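Local coordinates for endolysin B (Mycobacterium phage D29, PDB 3HC7), which hydrolyses the ester link between mycolic acids and the arabinogalactan-peptidoglycan of the host cell wall, helping the phage to lyse mycobacteria, at residues D164-A169 and H240-Y245. Residues are numbered along the deposited sequence; the frame is centred on the assembly and turned at random.
Sequences DGDMYA and HLYNRY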
loop_
_atom_site.group_PDB
_atom_site.type_symbol
_atom_site.label_atom_id
_atom_site.label_comp_id
_atom_site.label_asym_id
_atom_site.label_seq_id
_atom_site.Cartn_x
_atom_site.Cartn_y
_atom_site.Cartn_z
ATOM N N ASP A 164 12.694 -8.301 3.680
ATOM C CA ASP A 164 13.907 -7.545 3.426
ATOM C C ASP A 164 14.291 -7.790 1.974
ATOM O O ASP A 164 14.214 -8.912 1.477
ATOM C CB ASP A 164 15.031 -7.915 4.399
ATOM C CG ASP A 164 15.232 -6.856 5.481
ATOM O OD1 ASP A 164 15.401 -5.675 5.115
ATOM O OD2 ASP A 164 15.216 -7.190 6.686
ATOM N N GLY A 165 14.683 -6.733 1.286
ATOM C CA GLY A 165 14.889 -6.809 -0.149
ATOM C C GLY A 165 13.811 -5.985 -0.821
ATOM O O GLY A 165 14.020 -5.422 -1.897
ATOM N N ASP A 166 12.649 -5.919 -0.173
ATOM C CA ASP A 166 11.589 -5.013 -0.582
ATOM C C ASP A 166 11.850 -3.681 0.118
ATOM O O ASP A 166 11.312 -3.412 1.192
ATOM C CB ASP A 166 10.220 -5.579 -0.197
ATOM C CG ASP A 166 9.072 -4.847 -0.870
ATOM O OD1 ASP A 166 9.334 -3.840 -1.565
ATOM O OD2 ASP A 166 7.911 -5.279 -0.705
ATOM N N MET A 167 12.693 -2.859 -0.499
ATOM C CA MET A 167 13.263 -1.687 0.162
ATOM C C MET A 167 12.245 -0.657 0.627
ATOM O O MET A 167 12.292 -0.214 1.770
ATOM C CB MET A 167 14.303 -1.021 -0.736
ATOM C CG MET A 167 15.618 -1.777 -0.823
ATOM S SD MET A 167 16.535 -1.725 0.731
ATOM C CE MET A 167 16.349 -0.004 1.177
ATOM N N TYR A 168 11.337 -0.266 -0.261
ATOM C CA TYR A 168 10.337 0.736 0.089
ATOM C C TYR A 168 9.425 0.283 1.226
ATOM O O TYR A 168 8.845 1.100 1.938
ATOM C CB TYR A 168 9.543 1.167 -1.145
ATOM C CG TYR A 168 10.407 1.920 -2.129
ATOM C CD1 TYR A 168 11.642 2.425 -1.735
ATOM C CD2 TYR A 168 9.993 2.146 -3.435
ATOM C CE1 TYR A 168 12.448 3.120 -2.615
ATOM C CE2 TYR A 168 10.796 2.847 -4.325
ATOM C CZ TYR A 168 12.021 3.332 -3.907
ATOM O OH TYR A 168 12.830 4.031 -4.774
ATOM N N ALA A 169 9.318 -1.026 1.411
ATOM C CA ALA A 169 8.556 -1.568 2.527
ATOM C C ALA A 169 9.451 -1.747 3.750
ATOM O O ALA A 169 8.966 -1.930 4.865
ATOM C CB ALA A 169 7.908 -2.893 2.139
ATOM N N HIS A 240 9.834 -8.568 -3.799
ATOM C CA HIS A 240 8.678 -7.676 -3.782
ATOM C C HIS A 240 7.381 -8.456 -3.989
ATOM O O HIS A 240 6.303 -7.871 -4.041
ATOM C CB HIS A 240 8.817 -6.594 -4.857
ATOM C CG HIS A 240 8.944 -7.145 -6.243
ATOM N ND1 HIS A 240 7.943 -7.036 -7.183
ATOM C CD2 HIS A 240 9.946 -7.831 -6.840
ATOM C CE1 HIS A 240 8.328 -7.617 -8.305
ATOM N NE2 HIS A 240 9.540 -8.110 -8.123
ATOM N N LEU A 241 7.503 -9.775 -4.126
ATOM C CA LEU A 241 6.357 -10.662 -4.308
ATOM C C LEU A 241 6.117 -11.425 -3.010
ATOM O O LEU A 241 7.033 -11.581 -2.201
ATOM C CB LEU A 241 6.612 -11.652 -5.460
ATOM C CG LEU A 241 7.048 -11.067 -6.806
ATOM C CD1 LEU A 241 7.284 -12.173 -7.827
ATOM C CD2 LEU A 241 6.029 -10.064 -7.324
ATOM N N TYR A 242 4.893 -11.904 -2.810
ATOM C CA TYR A 242 4.539 -12.576 -1.559
ATOM C C TYR A 242 3.689 -13.823 -1.753
ATOM O O TYR A 242 2.894 -13.912 -2.685
ATOM C CB TYR A 242 3.820 -11.598 -0.609
ATOM C CG TYR A 242 4.723 -10.495 -0.105
ATOM C CD1 TYR A 242 5.349 -10.597 1.128
ATOM C CD2 TYR A 242 4.973 -9.367 -0.879
ATOM C CE1 TYR A 242 6.185 -9.607 1.586
ATOM C CE2 TYR A 242 5.810 -8.368 -0.431
ATOM C CZ TYR A 242 6.413 -8.495 0.801
ATOM O OH TYR A 242 7.247 -7.503 1.255
ATOM N N ASN A 243 3.876 -14.788 -0.857
ATOM C CA ASN A 243 2.962 -15.910 -0.712
ATOM C C ASN A 243 1.723 -15.450 0.062
ATOM O O ASN A 243 1.839 -14.929 1.171
ATOM C CB ASN A 243 3.660 -17.045 0.034
ATOM C CG ASN A 243 2.705 -18.149 0.453
ATOM O OD1 ASN A 243 1.713 -18.417 -0.222
ATOM N ND2 ASN A 243 3.005 -18.796 1.573
ATOM N N ARG A 244 0.543 -15.651 -0.520
ATOM C CA ARG A 244 -0.704 -15.112 0.030
ATOM C C ARG A 244 -1.394 -15.989 1.073
ATOM O O ARG A 244 -2.363 -15.558 1.701
ATOM C CB ARG A 244 -1.703 -14.850 -1.099
ATOM C CG ARG A 244 -2.443 -16.099 -1.582
ATOM C CD ARG A 244 -3.391 -15.767 -2.725
ATOM N NE ARG A 244 -4.113 -16.940 -3.202
ATOM C CZ ARG A 244 -3.687 -17.736 -4.179
ATOM N NH1 ARG A 244 -2.534 -17.488 -4.796
ATOM N NH2 ARG A 244 -4.418 -18.783 -4.545
ATOM N N TYR A 245 -0.923 -17.215 1.251
ATOM C CA TYR A 245 -1.672 -18.178 2.059
ATOM C C TYR A 245 -1.804 -17.846 3.554
ATOM O O TYR A 245 -2.899 -17.942 4.108
ATOM C CB TYR A 245 -1.199 -19.612 1.800
ATOM C CG TYR A 245 -1.639 -20.095 0.436
ATOM C CD1 TYR A 245 -2.980 -20.323 0.167
ATOM C CD2 TYR A 245 -0.724 -20.285 -0.587
ATOM C CE1 TYR A 245 -3.400 -20.746 -1.077
ATOM C CE2 TYR A 245 -1.134 -20.711 -1.840
ATOM C CZ TYR A 245 -2.474 -20.939 -2.078
ATOM O OH TYR A 245 -2.893 -21.364 -3.319
#
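Asp166 reaches across to Tyr242, whose phenolic OH donates a hydrogen bond to Asp166 OD2 at 3.0 Å. The carboxylate oxygen lies at the rim of the tyrosine ring, in its plane, and accepts the hydrogen bond with its anti lone pair, the one turned away from OD1. Carboxylate and ring planes are 46° apart, and the two side chains cross at about a right angle. Asp166 CG is anti to the backbone N (chi1 -167°), which swings the carboxylate out over the backbone of His240, with OD2 4.0 Å from His240 CA. Aspartate suits this place because its short carboxylate offers two acceptor oxygens, of which OD2 takes the Tyr242 hydroxyl.

The arrangement belongs to the active site of a cutinase-like alpha/beta hydrolase: Ser82 and His240 are established catalytic residues, and Asp166, in the loop after strand 157-161, is the inferred acid of the triad. In this structure the carboxylate and the imidazole are not in contact: Asp166 OD1 stands 6.6 Å from His240 ND1. The backbones nevertheless come close, with 5.1 Å between the CA atoms of Asp166 and His240. His240 instead meets the rings of Phe229 and Trp238, while Leu241 CG sits 4.0 Å above the centre of one imidazole face.

Tyrosine suits its buried place because a long flat ring can carry a single polar atom to the acid. That hydroxyl also accepts from His163 N, its stronger polar partner, and the ring stacks on that of His163; the second bond and the stack help fix where the OH meets Asp166.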